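Local atomic coordinates of protein toll (Drosophila melanogaster, PDB entry 4LXR), a protein that serves as the cell-surface receptor for the cleaved, active form of the cytokine Spätzle, signalling in embryonic dorsal-ventral patterning and antifungal immunity. Residues A[435-446]-A[460-471]. Residues are numbered along the deposited sequence; the frame is centred on the assembly and turned at random.
Sequences QTQINSPFGYMH and FVYNDWKNTMLQ
Ser440 is a small bump set in the hollow between Asp464 and Trp465. Its OG lies 2.6 Å from Asp464 OD2 and donates to that oxygen's syn lone pair. Ser440 N bonds Asp464 OD1 at 2.8 Å, from above the carboxylate plane. Trp465 NE1 adds a weak bond to Ser440 OG, which also accepts from Phe442 N in an ST turn. Asp464 reaches both serine groups because its CG stands between backbone N and carbonyl carbon (chi1 49°). Gly443 CA closes in on the carboxylate, 3.1 Å from Asp464 OD2.

Asn463 fills the hollow between the side chains of Gln437 and Asn439. Its ND2 meets Asn439 OD1 at 3.1 Å in a nearly straight bond (169°), the two side chains running side by side. Asn463 OD1 accepts a bond from Asn467 ND2, from above its carbonyl plane, and a weak one from Gln437 NE2. With an alanine here, Asn439 OD1 would probably lose this donor, Gln437 NE2 and Asn467 ND2 their shared acceptor, and a gap would be likely to open beside Gln437 CG.

Hydrophobic bumps flank this polar centre. Ile438 CG2 rests 3.9 Å from Tyr462 CE2, and Ile438 CD1 nears Phe460. Met469, extended beyond CG, brings CE to 3.7 Å from Phe442 CB. Phe442 and Trp465 also pack on Leu451 of strand 450-452. The contact thus joins the loop before that strand to the short helix 463-467 of this leucine-rich-repeat ectodomain. Its chemistry implies a buried aspartate whose charge is probably eased by the serine's hydroxyl and amide.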
loop_
_atom_site.group_PDB
_atom_site.type_symbol
_atom_site.label_atom_id
_atom_site.label_comp_id
_atom_site.label_asym_id
_atom_site.label_seq_id
_atom_site.Cartn_x
_atom_site.Cartn_y
_atom_site.Cartn_z
ATOM N N GLN A 435 21.964 -26.923 -11.177
ATOM C CA GLN A 435 22.402 -25.532 -11.313
ATOM C C GLN A 435 22.476 -25.058 -12.760
ATOM O O GLN A 435 23.308 -24.222 -13.105
ATOM C CB GLN A 435 23.750 -25.324 -10.607
ATOM C CG GLN A 435 23.968 -23.917 -10.052
ATOM C CD GLN A 435 23.006 -23.563 -8.926
ATOM O OE1 GLN A 435 21.849 -23.205 -9.165
ATOM N NE2 GLN A 435 23.487 -23.652 -7.691
ATOM N N THR A 436 21.603 -25.601 -13.600
ATOM C CA THR A 436 21.573 -25.231 -15.009
ATOM C C THR A 436 21.210 -23.747 -15.177
ATOM O O THR A 436 20.363 -23.215 -14.463
ATOM C CB THR A 436 20.631 -26.165 -15.819
ATOM O OG1 THR A 436 21.202 -27.482 -15.877
ATOM C CG2 THR A 436 20.416 -25.652 -17.246
ATOM N N GLN A 437 21.900 -23.082 -16.099
ATOM C CA GLN A 437 21.663 -21.684 -16.396
ATOM C C GLN A 437 20.399 -21.582 -17.249
ATOM O O GLN A 437 20.399 -21.928 -18.433
ATOM C CB GLN A 437 22.876 -21.100 -17.125
ATOM C CG GLN A 437 22.984 -19.581 -17.080
ATOM C CD GLN A 437 24.366 -19.085 -17.483
ATOM O OE1 GLN A 437 25.265 -19.879 -17.758
ATOM N NE2 GLN A 437 24.538 -17.767 -17.515
ATOM N N ILE A 438 19.313 -21.126 -16.635
ATOM C CA ILE A 438 18.011 -21.152 -17.284
ATOM C C ILE A 438 17.421 -19.762 -17.274
ATOM O O ILE A 438 17.209 -19.190 -16.212
ATOM C CB ILE A 438 17.039 -22.101 -16.544
ATOM C CG1 ILE A 438 17.707 -23.451 -16.269
ATOM C CG2 ILE A 438 15.756 -22.283 -17.346
ATOM C CD1 ILE A 438 17.231 -24.137 -14.997
ATOM N N ASN A 439 17.178 -19.196 -18.448
ATOM C CA ASN A 439 16.522 -17.887 -18.504
ATOM C C ASN A 439 15.003 -18.010 -18.447
ATOM O O ASN A 439 14.420 -18.859 -19.122
ATOM C CB ASN A 439 16.927 -17.110 -19.762
ATOM C CG ASN A 439 18.348 -16.580 -19.695
ATOM O OD1 ASN A 439 18.832 -16.186 -18.632
ATOM N ND2 ASN A 439 19.023 -16.565 -20.840
ATOM N N SER A 440 14.382 -17.163 -17.632
ATOM C CA SER A 440 12.934 -16.984 -17.630
ATOM C C SER A 440 12.473 -16.317 -18.936
ATOM O O SER A 440 13.288 -15.757 -19.665
ATOM C CB SER A 440 12.521 -16.120 -16.438
ATOM O OG SER A 440 12.589 -14.737 -16.761
ATOM N N PRO A 441 11.163 -16.383 -19.239
ATOM C CA PRO A 441 10.610 -15.682 -20.411
ATOM C C PRO A 441 10.816 -14.163 -20.360
ATOM O O PRO A 441 10.667 -13.473 -21.374
ATOM C CB PRO A 441 9.106 -16.005 -20.339
ATOM C CG PRO A 441 9.030 -17.293 -19.610
ATOM C CD PRO A 441 10.161 -17.261 -18.603
ATOM N N PHE A 442 11.154 -13.649 -19.184
ATOM C CA PHE A 442 11.328 -12.214 -18.986
ATOM C C PHE A 442 12.736 -11.757 -19.347
ATOM O O PHE A 442 13.043 -10.562 -19.304
ATOM C CB PHE A 442 11.013 -11.876 -17.533
ATOM C CG PHE A 442 9.739 -12.493 -17.053
ATOM C CD1 PHE A 442 8.562 -12.336 -17.778
ATOM C CD2 PHE A 442 9.718 -13.277 -15.915
ATOM C CE1 PHE A 442 7.389 -12.931 -17.356
ATOM C CE2 PHE A 442 8.542 -13.868 -15.490
ATOM C CZ PHE A 442 7.381 -13.689 -16.207
ATOM N N GLY A 443 13.575 -12.722 -19.721
ATOM C CA GLY A 443 15.000 -12.508 -19.895
ATOM C C GLY A 443 15.401 -11.498 -20.943
ATOM O O GLY A 443 16.526 -10.998 -20.917
ATOM N N TYR A 444 14.490 -11.193 -21.864
ATOM C CA TYR A 444 14.783 -10.244 -22.931
ATOM C C TYR A 444 14.779 -8.826 -22.398
ATOM O O TYR A 444 15.345 -7.916 -23.002
ATOM C CB TYR A 444 13.775 -10.384 -24.084
ATOM C CG TYR A 444 13.907 -11.696 -24.826
ATOM C CD1 TYR A 444 14.927 -11.892 -25.748
ATOM C CD2 TYR A 444 13.028 -12.746 -24.589
ATOM C CE1 TYR A 444 15.070 -13.100 -26.427
ATOM C CE2 TYR A 444 13.162 -13.964 -25.265
ATOM C CZ TYR A 444 14.184 -14.125 -26.183
ATOM O OH TYR A 444 14.328 -15.314 -26.862
ATOM N N MET A 445 14.145 -8.640 -21.251
ATOM C CA MET A 445 13.898 -7.298 -20.755
ATOM C C MET A 445 14.960 -6.881 -19.748
ATOM O O MET A 445 14.693 -6.765 -18.547
ATOM C CB MET A 445 12.475 -7.188 -20.198
ATOM C CG MET A 445 11.440 -7.489 -21.266
ATOM S SD MET A 445 9.729 -7.312 -20.742
ATOM C CE MET A 445 9.532 -8.773 -19.724
ATOM N N HIS A 446 16.167 -6.662 -20.270
ATOM C CA HIS A 446 17.315 -6.236 -19.473
ATOM C C HIS A 446 17.037 -4.919 -18.759
ATOM O O HIS A 446 17.582 -4.668 -17.686
ATOM C CB HIS A 446 18.590 -6.149 -20.335
ATOM C CG HIS A 446 18.435 -5.303 -21.566
ATOM N ND1 HIS A 446 18.436 -5.831 -22.841
ATOM C CD2 HIS A 446 18.263 -3.965 -21.715
ATOM C CE1 HIS A 446 18.276 -4.856 -23.721
ATOM N NE2 HIS A 446 18.163 -3.715 -23.064
ATOM N N PHE A 460 12.161 -21.277 -8.167
ATOM C CA PHE A 460 13.567 -21.070 -8.487
ATOM C C PHE A 460 13.863 -19.618 -8.830
ATOM O O PHE A 460 13.078 -18.967 -9.526
ATOM C CB PHE A 460 13.910 -21.977 -9.674
ATOM C CG PHE A 460 15.289 -21.793 -10.223
ATOM C CD1 PHE A 460 16.401 -22.177 -9.488
ATOM C CD2 PHE A 460 15.472 -21.301 -11.505
ATOM C CE1 PHE A 460 17.683 -22.037 -10.007
ATOM C CE2 PHE A 460 16.742 -21.157 -12.034
ATOM C CZ PHE A 460 17.855 -21.530 -11.281
ATOM N N VAL A 461 14.999 -19.119 -8.348
ATOM C CA VAL A 461 15.489 -17.802 -8.745
ATOM C C VAL A 461 16.245 -17.905 -10.072
ATOM O O VAL A 461 17.388 -18.342 -10.099
ATOM C CB VAL A 461 16.432 -17.216 -7.677
ATOM C CG1 VAL A 461 16.928 -15.868 -8.111
ATOM C CG2 VAL A 461 15.722 -17.129 -6.331
ATOM N N TYR A 462 15.599 -17.502 -11.165
ATOM C CA TYR A 462 16.158 -17.653 -12.516
ATOM C C TYR A 462 17.410 -16.827 -12.802
ATOM O O TYR A 462 17.674 -15.830 -12.140
ATOM C CB TYR A 462 15.076 -17.378 -13.580
ATOM C CG TYR A 462 14.119 -18.531 -13.728
ATOM C CD1 TYR A 462 13.160 -18.792 -12.750
ATOM C CD2 TYR A 462 14.190 -19.382 -14.827
ATOM C CE1 TYR A 462 12.291 -19.870 -12.869
ATOM C CE2 TYR A 462 13.314 -20.452 -14.964
ATOM C CZ TYR A 462 12.372 -20.694 -13.980
ATOM O OH TYR A 462 11.511 -21.759 -14.112
ATOM N N ASN A 463 18.164 -17.246 -13.813
ATOM C CA ASN A 463 19.449 -16.630 -14.151
ATOM C C ASN A 463 19.358 -15.172 -14.588
ATOM O O ASN A 463 20.148 -14.333 -14.146
ATOM C CB ASN A 463 20.166 -17.445 -15.233
ATOM C CG ASN A 463 21.434 -16.769 -15.726
ATOM O OD1 ASN A 463 22.486 -16.856 -15.094
ATOM N ND2 ASN A 463 21.340 -16.088 -16.863
ATOM N N ASP A 464 18.404 -14.873 -15.464
ATOM C CA ASP A 464 18.282 -13.518 -15.987
ATOM C C ASP A 464 17.945 -12.508 -14.898
ATOM O O ASP A 464 18.342 -11.348 -14.996
ATOM C CB ASP A 464 17.262 -13.442 -17.131
ATOM C CG ASP A 464 15.949 -14.113 -16.787
ATOM O OD1 ASP A 464 15.976 -15.278 -16.319
ATOM O OD2 ASP A 464 14.894 -13.474 -16.991
ATOM N N TRP A 465 17.230 -12.944 -13.859
ATOM C CA TRP A 465 16.835 -12.024 -12.787
ATOM C C TRP A 465 18.070 -11.555 -12.029
ATOM O O TRP A 465 18.102 -10.445 -11.493
ATOM C CB TRP A 465 15.834 -12.669 -11.815
ATOM C CG TRP A 465 14.567 -13.187 -12.459
ATOM C CD1 TRP A 465 14.101 -12.897 -13.709
ATOM C CD2 TRP A 465 13.617 -14.093 -11.878
ATOM N NE1 TRP A 465 12.927 -13.572 -13.946
ATOM C CE2 TRP A 465 12.608 -14.311 -12.835
ATOM C CE3 TRP A 465 13.528 -14.744 -10.644
ATOM C CZ2 TRP A 465 11.521 -15.155 -12.598
ATOM C CZ3 TRP A 465 12.452 -15.589 -10.411
ATOM C CH2 TRP A 465 11.460 -15.782 -11.380
ATOM N N LYS A 466 19.092 -12.405 -11.991
ATOM C CA LYS A 466 20.311 -12.082 -11.259
ATOM C C LYS A 466 21.325 -11.369 -12.143
ATOM O O LYS A 466 22.038 -10.475 -11.689
ATOM C CB LYS A 466 20.961 -13.353 -10.692
ATOM C CG LYS A 466 20.186 -14.064 -9.591
ATOM C CD LYS A 466 20.949 -15.304 -9.122
ATOM C CE LYS A 466 21.136 -16.282 -10.279
ATOM N NZ LYS A 466 21.654 -17.604 -9.875
ATOM N N ASN A 467 21.402 -11.782 -13.404
ATOM C CA ASN A 467 22.550 -11.420 -14.229
ATOM C C ASN A 467 22.234 -10.590 -15.463
ATOM O O ASN A 467 23.133 -9.985 -16.046
ATOM C CB ASN A 467 23.317 -12.677 -14.635
ATOM C CG ASN A 467 23.847 -13.439 -13.438
ATOM O OD1 ASN A 467 24.433 -12.855 -12.524
ATOM N ND2 ASN A 467 23.637 -14.753 -13.434
ATOM N N THR A 468 20.965 -10.546 -15.856
ATOM C CA THR A 468 20.598 -9.836 -17.072
ATOM C C THR A 468 19.871 -8.539 -16.734
ATOM O O THR A 468 20.034 -7.534 -17.412
ATOM C CB THR A 468 19.731 -10.715 -18.001
ATOM O OG1 THR A 468 20.402 -11.953 -18.258
ATOM C CG2 THR A 468 19.468 -10.010 -19.323
ATOM N N MET A 469 19.078 -8.558 -15.671
ATOM C CA MET A 469 18.330 -7.373 -15.272
ATOM C C MET A 469 19.158 -6.520 -14.336
ATOM O O MET A 469 19.020 -6.600 -13.111
ATOM C CB MET A 469 17.015 -7.771 -14.612
ATOM C CG MET A 469 16.152 -8.607 -15.520
ATOM S SD MET A 469 14.623 -9.121 -14.738
ATOM C CE MET A 469 13.872 -10.046 -16.089
ATOM N N LEU A 470 20.015 -5.693 -14.922
ATOM C CA LEU A 470 20.992 -4.941 -14.148
ATOM C C LEU A 470 20.385 -3.675 -13.554
ATOM O O LEU A 470 21.020 -2.992 -12.749
ATOM C CB LEU A 470 22.204 -4.610 -15.015
ATOM C CG LEU A 470 23.409 -5.549 -14.893
ATOM C CD1 LEU A 470 22.986 -6.983 -14.622
ATOM C CD2 LEU A 470 24.255 -5.471 -16.155
ATOM N N GLN A 471 19.148 -3.380 -13.943
ATOM C CA GLN A 471 18.461 -2.184 -13.459
ATOM C C GLN A 471 17.292 -2.523 -12.525
ATOM O O GLN A 471 16.603 -1.626 -12.045
ATOM C CB GLN A 471 17.974 -1.331 -14.638
ATOM C CG GLN A 471 19.079 -0.832 -15.566
ATOM C CD GLN A 471 19.887 0.293 -14.953
ATOM O OE1 GLN A 471 19.333 1.296 -14.500
ATOM N NE2 GLN A 471 21.207 0.134 -14.930
#